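Local coordinates for protein putrescine aminotransferase (Halomonas elongata DSM 2581, PDB 6GWI) that is a pyridoxal-5'-phosphate-dependent class III aminotransferase that probably moves amino groups from amines such as putrescine to carbonyl acceptors, at residues Ala222-Gly227 against Val258-Gly263; Gln272-Glu277 against Arg371-Met376; Gly52-Trp57 against Phe262-Glu267. All coordinates share one frame; numbering follows the deposited sequence.

Interaction 1 of 3, residues Ala222-Gly227 against Val258-Gly263. With PLP (pyridoxal-5'-phosphate), chain D.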
loop_
_atom_site.group_PDB
_atom_site.type_symbol
_atom_site.label_atom_id
_atom_site.label_comp_id
_atom_site.label_asym_id
_atom_site.label_seq_id
_atom_site.Cartn_x
_atom_site.Cartn_y
_atom_site.Cartn_z
ATOM N N ALA B 222 -6.698 18.050 4.379
ATOM C CA ALA B 222 -7.116 18.654 3.124
ATOM C C ALA B 222 -5.994 18.578 2.101
ATOM O O ALA B 222 -4.815 18.676 2.453
ATOM C CB ALA B 222 -7.537 20.115 3.337
ATOM N N GLU B 223 -6.372 18.379 0.841
ATOM C CA GLU B 223 -5.454 18.608 -0.270
ATOM C C GLU B 223 -5.287 20.113 -0.457
ATOM O O GLU B 223 -6.290 20.836 -0.462
ATOM C CB GLU B 223 -5.995 17.983 -1.559
ATOM C CG GLU B 223 -6.349 16.499 -1.470
ATOM C CD GLU B 223 -7.297 16.058 -2.580
ATOM O OE1 GLU B 223 -6.870 15.974 -3.752
ATOM O OE2 GLU B 223 -8.483 15.812 -2.279
ATOM N N PRO B 224 -4.061 20.634 -0.587
ATOM C CA PRO B 224 -3.930 22.073 -0.888
ATOM C C PRO B 224 -4.756 22.479 -2.095
ATOM O O PRO B 224 -5.457 23.499 -2.069
ATOM C CB PRO B 224 -2.425 22.246 -1.130
ATOM C CG PRO B 224 -1.792 21.138 -0.356
ATOM C CD PRO B 224 -2.745 19.976 -0.471
ATOM N N VAL B 225 -4.696 21.674 -3.151
ATOM C CA VAL B 225 -5.583 21.766 -4.302
ATOM C C VAL B 225 -6.144 20.372 -4.541
ATOM O O VAL B 225 -5.386 19.396 -4.568
ATOM C CB VAL B 225 -4.849 22.276 -5.556
ATOM C CG1 VAL B 225 -5.727 22.131 -6.786
ATOM C CG2 VAL B 225 -4.427 23.722 -5.369
ATOM N N GLN B 226 -7.462 20.277 -4.711
ATOM C CA GLN B 226 -8.110 18.988 -4.925
ATOM C C GLN B 226 -7.799 18.469 -6.326
ATOM O O GLN B 226 -8.053 19.156 -7.321
ATOM C CB GLN B 226 -9.617 19.127 -4.729
ATOM C CG GLN B 226 -10.040 19.390 -3.296
ATOM C CD GLN B 226 -11.429 19.993 -3.211
ATOM O OE1 GLN B 226 -11.582 21.210 -3.107
ATOM N NE2 GLN B 226 -12.450 19.145 -3.266
ATOM N N GLY B 227 -7.256 17.254 -6.403
ATOM C CA GLY B 227 -6.872 16.668 -7.673
ATOM C C GLY B 227 -7.949 15.809 -8.303
ATOM O O GLY B 227 -8.617 16.233 -9.251
ATOM N N VAL B 258 -0.011 14.228 -1.901
ATOM C CA VAL B 258 0.243 13.107 -2.801
ATOM C C VAL B 258 0.276 13.572 -4.253
ATOM O O VAL B 258 1.085 13.082 -5.052
ATOM C CB VAL B 258 -0.803 12.001 -2.567
ATOM C CG1 VAL B 258 -0.738 10.940 -3.657
ATOM C CG2 VAL B 258 -0.576 11.363 -1.200
ATOM N N ILE B 259 -0.599 14.505 -4.627
ATOM C CA ILE B 259 -0.569 15.071 -5.976
ATOM C C ILE B 259 0.252 16.357 -6.039
ATOM O O ILE B 259 1.021 16.557 -6.982
ATOM C CB ILE B 259 -2.006 15.311 -6.490
ATOM C CG1 ILE B 259 -2.584 14.006 -7.044
ATOM C CG2 ILE B 259 -2.024 16.410 -7.557
ATOM C CD1 ILE B 259 -4.030 14.102 -7.505
ATOM N N CYS B 260 0.078 17.262 -5.071
ATOM C CA CYS B 260 0.688 18.584 -5.164
ATOM C C CYS B 260 2.188 18.565 -4.905
ATOM O O CYS B 260 2.875 19.533 -5.248
ATOM C CB CYS B 260 0.022 19.541 -4.171
ATOM S SG CYS B 260 -1.740 19.827 -4.465
ATOM N N GLY B 261 2.716 17.495 -4.325
ATOM C CA GLY B 261 4.128 17.466 -4.011
ATOM C C GLY B 261 4.994 17.384 -5.254
ATOM O O GLY B 261 4.603 16.844 -6.288
ATOM N N PHE B 262 6.195 17.956 -5.142
ATOM C CA PHE B 262 7.296 17.696 -6.072
ATOM C C PHE B 262 7.077 18.340 -7.442
ATOM O O PHE B 262 7.371 17.748 -8.481
ATOM C CB PHE B 262 7.536 16.186 -6.172
ATOM C CG PHE B 262 7.748 15.544 -4.825
ATOM C CD1 PHE B 262 8.923 15.766 -4.124
ATOM C CD2 PHE B 262 6.759 14.774 -4.235
ATOM C CE1 PHE B 262 9.118 15.214 -2.874
ATOM C CE2 PHE B 262 6.950 14.215 -2.984
ATOM C CZ PHE B 262 8.134 14.435 -2.305
ATOM N N GLY B 263 6.594 19.587 -7.435
ATOM C CA GLY B 263 6.667 20.474 -8.579
ATOM C C GLY B 263 5.342 20.799 -9.235
ATOM O O GLY B 263 5.268 21.775 -9.996
HETATM N N1 PLP D . -4.136 11.346 -1.668
HETATM C C2 PLP D . -4.319 12.072 -2.826
HETATM C C2A PLP D . -4.494 13.565 -2.750
HETATM C C3 PLP D . -4.337 11.421 -4.056
HETATM O O3 PLP D . -4.519 12.163 -5.194
HETATM C C4 PLP D . -4.162 10.035 -4.139
HETATM C C4A PLP D . -3.546 9.482 -5.398
HETATM C C5 PLP D . -3.988 9.316 -2.953
HETATM C C6 PLP D . -3.973 9.976 -1.728
HETATM C C5A PLP D . -3.809 7.812 -2.960
HETATM O O4P PLP D . -2.516 7.430 -3.368
HETATM P P PLP D . -2.286 5.909 -3.846
HETATM O O1P PLP D . -2.654 4.972 -2.719
HETATM O O2P PLP D . -0.840 5.732 -4.243
HETATM O O3P PLP D . -3.169 5.633 -5.035
#

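Interaction 2 of 3, residues Gln272-Glu277 against Arg371-Met376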
loop_
_atom_site.group_PDB
_atom_site.type_symbol
_atom_site.label_atom_id
_atom_site.label_comp_id
_atom_site.label_asym_id
_atom_site.label_seq_id
_atom_site.Cartn_x
_atom_site.Cartn_y
_atom_site.Cartn_z
ATOM N N GLN B 272 3.596 24.932 0.575
ATOM C CA GLN B 272 4.457 26.102 0.464
ATOM C C GLN B 272 3.834 27.173 -0.420
ATOM O O GLN B 272 4.080 28.366 -0.208
ATOM C CB GLN B 272 5.824 25.691 -0.078
ATOM C CG GLN B 272 6.611 24.822 0.877
ATOM C CD GLN B 272 7.726 24.059 0.195
ATOM O OE1 GLN B 272 7.674 23.797 -1.008
ATOM N NE2 GLN B 272 8.743 23.689 0.966
ATOM N N HIS B 273 3.019 26.778 -1.401
ATOM C CA HIS B 273 2.361 27.767 -2.246
ATOM C C HIS B 273 1.395 28.627 -1.444
ATOM O O HIS B 273 1.233 29.817 -1.735
ATOM C CB HIS B 273 1.615 27.076 -3.388
ATOM C CG HIS B 273 0.910 28.024 -4.311
ATOM N ND1 HIS B 273 -0.432 28.319 -4.197
ATOM C CD2 HIS B 273 1.365 28.742 -5.365
ATOM C CE1 HIS B 273 -0.774 29.178 -5.142
ATOM N NE2 HIS B 273 0.299 29.451 -5.862
ATOM N N TYR B 274 0.755 28.046 -0.430
ATOM C CA TYR B 274 -0.240 28.741 0.373
ATOM C C TYR B 274 0.272 29.095 1.763
ATOM O O TYR B 274 -0.515 29.527 2.610
ATOM C CB TYR B 274 -1.503 27.889 0.492
ATOM C CG TYR B 274 -2.234 27.671 -0.811
ATOM C CD1 TYR B 274 -3.053 28.657 -1.346
ATOM C CD2 TYR B 274 -2.105 26.475 -1.508
ATOM C CE1 TYR B 274 -3.730 28.455 -2.538
ATOM C CE2 TYR B 274 -2.772 26.266 -2.698
ATOM C CZ TYR B 274 -3.582 27.255 -3.210
ATOM O OH TYR B 274 -4.242 27.036 -4.397
ATOM N N GLY B 275 1.562 28.901 2.024
ATOM C CA GLY B 275 2.144 29.284 3.300
ATOM C C GLY B 275 1.604 28.540 4.502
ATOM O O GLY B 275 1.428 29.138 5.571
ATOM N N LEU B 276 1.334 27.248 4.355
ATOM C CA LEU B 276 0.867 26.433 5.464
ATOM C C LEU B 276 2.037 25.756 6.174
ATOM O O LEU B 276 3.104 25.536 5.599
ATOM C CB LEU B 276 -0.108 25.361 4.981
ATOM C CG LEU B 276 -1.243 25.769 4.044
ATOM C CD1 LEU B 276 -2.011 24.524 3.617
ATOM C CD2 LEU B 276 -2.182 26.767 4.703
ATOM N N GLU B 277 1.813 25.410 7.444
ATOM C CA GLU B 277 2.757 24.622 8.229
ATOM C C GLU B 277 2.010 23.396 8.743
ATOM O O GLU B 277 1.501 23.393 9.876
ATOM C CB GLU B 277 3.378 25.393 9.391
ATOM C CG GLU B 277 4.580 24.652 9.981
ATOM C CD GLU B 277 4.848 25.004 11.424
ATOM O OE1 GLU B 277 4.361 26.061 11.870
ATOM O OE2 GLU B 277 5.540 24.224 12.113
ATOM N N ARG B 371 -8.965 27.269 -15.854
ATOM C CA ARG B 371 -8.129 27.582 -14.705
ATOM C C ARG B 371 -6.895 26.694 -14.709
ATOM O O ARG B 371 -6.943 25.538 -15.136
ATOM C CB ARG B 371 -8.897 27.399 -13.386
ATOM C CG ARG B 371 -9.437 25.990 -13.169
ATOM C CD ARG B 371 -10.037 25.833 -11.780
ATOM N NE ARG B 371 -10.526 24.476 -11.554
ATOM C CZ ARG B 371 -11.754 24.056 -11.848
ATOM N NH1 ARG B 371 -12.641 24.887 -12.379
ATOM N NH2 ARG B 371 -12.096 22.796 -11.604
ATOM N N SER B 372 -5.787 27.238 -14.216
ATOM C CA SER B 372 -4.565 26.461 -14.115
ATOM C C SER B 372 -3.699 27.041 -13.011
ATOM O O SER B 372 -3.823 28.211 -12.643
ATOM C CB SER B 372 -3.797 26.430 -15.444
ATOM O OG SER B 372 -3.268 27.703 -15.769
ATOM N N LEU B 373 -2.825 26.194 -12.479
ATOM C CA LEU B 373 -1.824 26.597 -11.499
ATOM C C LEU B 373 -0.649 25.650 -11.671
ATOM O O LEU B 373 -0.832 24.429 -11.628
ATOM C CB LEU B 373 -2.375 26.538 -10.073
ATOM C CG LEU B 373 -1.389 26.873 -8.951
ATOM C CD1 LEU B 373 -0.789 28.262 -9.136
ATOM C CD2 LEU B 373 -2.061 26.760 -7.591
ATOM N N GLY B 374 0.544 26.200 -11.863
ATOM C CA GLY B 374 1.656 25.352 -12.252
ATOM C C GLY B 374 1.287 24.578 -13.500
ATOM O O GLY B 374 0.845 25.152 -14.501
ATOM N N LEU B 375 1.462 23.259 -13.461
ATOM C CA LEU B 375 1.061 22.389 -14.564
ATOM C C LEU B 375 -0.124 21.504 -14.177
ATOM O O LEU B 375 -0.172 20.316 -14.503
ATOM C CB LEU B 375 2.243 21.549 -15.044
ATOM C CG LEU B 375 3.314 22.348 -15.801
ATOM C CD1 LEU B 375 4.533 21.489 -16.097
ATOM C CD2 LEU B 375 2.768 22.953 -17.097
ATOM N N MET B 376 -1.098 22.090 -13.485
ATOM C CA MET B 376 -2.417 21.503 -13.295
ATOM C C MET B 376 -3.427 22.466 -13.900
ATOM O O MET B 376 -3.373 23.670 -13.627
ATOM C CB MET B 376 -2.733 21.270 -11.814
ATOM C CG MET B 376 -4.077 20.582 -11.559
ATOM S SD MET B 376 -4.527 20.456 -9.810
ATOM C CE MET B 376 -3.104 19.604 -9.134
#

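Interaction 3 of 3, residues Gly52-Trp57 against Phe262-Glu267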
loop_
_atom_site.group_PDB
_atom_site.type_symbol
_atom_site.label_atom_id
_atom_site.label_comp_id
_atom_site.label_asym_id
_atom_site.label_seq_id
_atom_site.Cartn_x
_atom_site.Cartn_y
_atom_site.Cartn_z
ATOM N N GLY B 52 -1.353 13.813 -21.288
ATOM C CA GLY B 52 -1.630 15.006 -20.515
ATOM C C GLY B 52 -1.863 14.788 -19.035
ATOM O O GLY B 52 -2.049 15.772 -18.311
ATOM N N MET B 53 -1.860 13.539 -18.560
ATOM C CA MET B 53 -2.041 13.241 -17.144
ATOM C C MET B 53 -0.795 12.646 -16.493
ATOM O O MET B 53 -0.850 12.246 -15.325
ATOM C CB MET B 53 -3.217 12.280 -16.944
ATOM C CG MET B 53 -4.593 12.890 -17.153
ATOM S SD MET B 53 -4.983 14.238 -16.012
ATOM C CE MET B 53 -4.961 13.390 -14.432
ATOM N N ALA B 54 0.317 12.564 -17.220
ATOM C CA ALA B 54 1.568 12.028 -16.687
ATOM C C ALA B 54 1.321 10.728 -15.921
ATOM O O ALA B 54 1.622 10.597 -14.731
ATOM C CB ALA B 54 2.264 13.063 -15.801
ATOM N N GLY B 55 0.784 9.747 -16.642
ATOM C CA GLY B 55 0.410 8.487 -16.038
ATOM C C GLY B 55 -0.856 8.639 -15.222
ATOM O O GLY B 55 -1.962 8.492 -15.751
ATOM N N LEU B 56 -0.699 8.927 -13.917
ATOM C CA LEU B 56 -1.810 9.265 -13.020
ATOM C C LEU B 56 -1.301 10.322 -12.026
ATOM O O LEU B 56 -1.145 10.079 -10.831
ATOM C CB LEU B 56 -2.350 8.021 -12.311
ATOM C CG LEU B 56 -3.689 8.136 -11.579
ATOM C CD1 LEU B 56 -4.809 8.548 -12.521
ATOM C CD2 LEU B 56 -4.039 6.816 -10.893
ATOM N N TRP B 57 -1.042 11.524 -12.540
ATOM C CA TRP B 57 -0.526 12.665 -11.790
ATOM C C TRP B 57 0.886 12.457 -11.246
ATOM O O TRP B 57 1.274 13.134 -10.286
ATOM C CB TRP B 57 -1.403 13.042 -10.582
ATOM C CG TRP B 57 -2.886 13.083 -10.749
ATOM C CD1 TRP B 57 -3.745 12.023 -10.733
ATOM C CD2 TRP B 57 -3.699 14.255 -10.884
ATOM N NE1 TRP B 57 -5.040 12.460 -10.872
ATOM C CE2 TRP B 57 -5.039 13.826 -10.967
ATOM C CE3 TRP B 57 -3.425 15.626 -10.951
ATOM C CZ2 TRP B 57 -6.100 14.716 -11.122
ATOM C CZ3 TRP B 57 -4.481 16.507 -11.104
ATOM C CH2 TRP B 57 -5.802 16.049 -11.188
ATOM N N PHE B 262 6.195 17.956 -5.142
ATOM C CA PHE B 262 7.296 17.696 -6.072
ATOM C C PHE B 262 7.077 18.340 -7.442
ATOM O O PHE B 262 7.371 17.748 -8.481
ATOM C CB PHE B 262 7.536 16.186 -6.172
ATOM C CG PHE B 262 7.748 15.544 -4.825
ATOM C CD1 PHE B 262 8.923 15.766 -4.124
ATOM C CD2 PHE B 262 6.759 14.774 -4.235
ATOM C CE1 PHE B 262 9.118 15.214 -2.874
ATOM C CE2 PHE B 262 6.950 14.215 -2.984
ATOM C CZ PHE B 262 8.134 14.435 -2.305
ATOM N N GLY B 263 6.594 19.587 -7.435
ATOM C CA GLY B 263 6.667 20.474 -8.579
ATOM C C GLY B 263 5.342 20.799 -9.235
ATOM O O GLY B 263 5.268 21.775 -9.996
ATOM N N ARG B 264 4.293 20.023 -8.952
ATOM C CA ARG B 264 3.049 20.120 -9.711
ATOM C C ARG B 264 2.547 21.556 -9.809
ATOM O O ARG B 264 2.162 22.017 -10.889
ATOM C CB ARG B 264 1.993 19.221 -9.059
ATOM C CG ARG B 264 0.628 19.222 -9.728
ATOM C CD ARG B 264 0.699 18.906 -11.212
ATOM N NE ARG B 264 1.465 17.696 -11.505
ATOM C CZ ARG B 264 1.828 17.324 -12.730
ATOM N NH1 ARG B 264 1.493 18.065 -13.778
ATOM N NH2 ARG B 264 2.527 16.210 -12.910
ATOM N N LEU B 265 2.562 22.285 -8.693
ATOM C CA LEU B 265 2.022 23.636 -8.637
ATOM C C LEU B 265 3.104 24.709 -8.674
ATOM O O LEU B 265 2.802 25.884 -8.451
ATOM C CB LEU B 265 1.177 23.814 -7.374
ATOM C CG LEU B 265 0.038 22.820 -7.154
ATOM C CD1 LEU B 265 -0.681 23.126 -5.847
ATOM C CD2 LEU B 265 -0.932 22.839 -8.321
ATOM N N GLY B 266 4.350 24.335 -8.941
ATOM C CA GLY B 266 5.446 25.278 -8.934
ATOM C C GLY B 266 6.207 25.355 -7.634
ATOM O O GLY B 266 7.072 26.228 -7.491
ATOM N N GLU B 267 5.918 24.468 -6.688
ATOM C CA GLU B 267 6.633 24.402 -5.426
ATOM C C GLU B 267 6.937 22.940 -5.141
ATOM O O GLU B 267 6.322 22.036 -5.713
ATOM C CB GLU B 267 5.809 24.989 -4.272
ATOM C CG GLU B 267 5.118 26.308 -4.590
ATOM C CD GLU B 267 6.075 27.474 -4.666
ATOM O OE1 GLU B 267 7.170 27.385 -4.071
ATOM O OE2 GLU B 267 5.736 28.481 -5.322
HETATM O O HOH W 1 1.570 15.713 -9.476
#

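Interaction 1 of 3, residues Ala222-Gly227 against Val258-Gly263
Pro224, Val225 and Gly227 meet Ile259 and Cys260 beside the cofactor, in two buried loops that follow the parallel strands 217-222 and 252-255. Ala222 ends the first of these strands. Glu223 then turns its carboxylate to the methyl side of pyridoxal-5'-phosphate, where OE1 lies 3.5 Å from C2A of PLP. Its CG is anti to the carbonyl carbon (chi1 -54°), and the extended chain beyond it carries the carboxylate to the backbone of Gly227. Gly227 N gives a nearly straight hydrogen bond to Glu223 OE1 (3.0 Å, 171°), arriving from above the carboxylate plane. OE2 takes a second bond from Tyr150 N, so two backbone amides hold the group. With an alanine here, the amides of Gly227 and Tyr150 would probably lose their shared carboxylate partner, and a gap would probably open beside the cofactor methyl.

Pro224 and Val225 wrap round one thiol. Cys260 SG lies 4.1 Å from Pro224 CD and 3.7 Å from Val225 O. Gln226 turns away and bonds through NE2 to Gln182. Gly227 CA lies 3.8 Å from Ile259 CD1, at the end of the extended Ile259 chain; a CB at this position would point into that methyl.

The second loop also shapes the cofactor site. Ile259 CD1 approaches PLP O3 at 3.1 Å. Val258 lies over a face of the pyridine ring, its CB 3.5 Å from N1 of PLP. No hydrogen bond joins the two segments. The loops meet through van der Waals contact, while the polar bonds to Glu223 come from Gly227 N within its own segment and from Tyr150 N outside both. Together they give the cofactor an apolar wall at Val258 and Ile259 and a fixed carboxylate beside its methyl group.

Interaction 2 of 3, residues Gln272-Glu277 against Arg371-Met376
His273 and Tyr274 meet Leu373 in a small, partly exposed apolar contact, where the end of helix 270-273 comes up against strand 367-373, an edge strand of the antiparallel sheet in this chain. No hydrogen bond crosses it. Leu373 and the two rings approach from opposite directions. Leu373 CD2 makes a CH-pi contact over one face of the His273 ring, 4.0 Å from the centroid and 26° off the normal. The other methyl, CD1, sits 3.6 Å from His273 NE2. With CG anti to the backbone N (chi1 177°), the branch of Leu373 points at the imidazole and both methyls reach it.

Tyr274 adds its hydroxyl, with OH 3.9 Å from Leu373 CD2. The two rings also touch. His273 ND1 lies 3.3 Å above the plane of the Tyr274 ring, over its centre, so the imidazole turns an edge to the tyrosine face and a face to Leu373. Tyr274 also packs on Trp239.

The backbone of Leu373 is paired with Met376. Its N bonds to Met376 O at 2.8 Å, and Met376 N bonds back to Leu373 O at 3.0 Å. This reciprocal pair closes a beta hairpin with Gly374 and Leu375 at the turn, linking strands 367-373 and 376-381.

Interaction 3 of 3, residues Gly52-Trp57 against Phe262-Glu267
Trp57 and Arg264 mark the nearest backbone approach, with their CA atoms 8.5 Å apart, where the turn of residues 54-57 faces the type I beta turn from Gly263 to Gly266. The beta turn is closed by Gly266 N bonding to Gly263 O at 2.9 Å. It lies in the loop between strand 252-255 and helix 270-273, within the class III aminotransferase fold. Gly263 and Gly266 have backbone angles at which a side chain would press on the preceding carbonyl O. The other turn is steadied by Trp57 N bonding to Met53 O.

Arg264 carries the contact. Its CG is anti to the backbone N (chi1 179°), and the next two torsions, 54° and 51°, curl the chain toward segment 52-57. There NH2 stands 4.3 Å from Ala54 CB and 4.2 Å from Trp57 O, too far for a direct bond. The guanidinium is held by other groups. NH1 bonds to Pro423 O and Leu375 O, and NH2 has a weak bond to Asn60 OD1. The arginine thus ties the turn to two backbone carbonyls, with a weaker link to an asparagine side chain.

The side chain of Trp57 comes to about 6 Å from the cofactor, nearest atoms. Met53 folds back so that its CE lies 3.5 Å above the indole plane, toward the rim. Gly55 O accepts a hydrogen bond from Asn83 ND2 of the second subunit, so segment 52-57 also reaches the dimer interface.

One water completes the contact: it accepts from Arg264 NE at 2.8 Å and donates to the buried Trp57 O at 2.7 Å.

From the N terminus, segment 52-57 comes first, and interaction 3 closes the longest loop, 204 residues, on reaching 262-267. Interaction 1 lies within that span. It brings 222-227 to 258-263 and ends on the same loop, sharing Phe262 and Gly263. Interaction 2 opens only after both have closed and joins 272-277 to 371-376. It follows them in series, and nothing crosses. In space the three meet. Val225 packs on Tyr274, Trp57 on Ile259, and Met376 on Val225 and Ile259. Together they tie the loops after two parallel strands, the turn near the dimer interface and the hairpin of the antiparallel sheet to one another; interactions 1 and 3 lie nearest the cofactor.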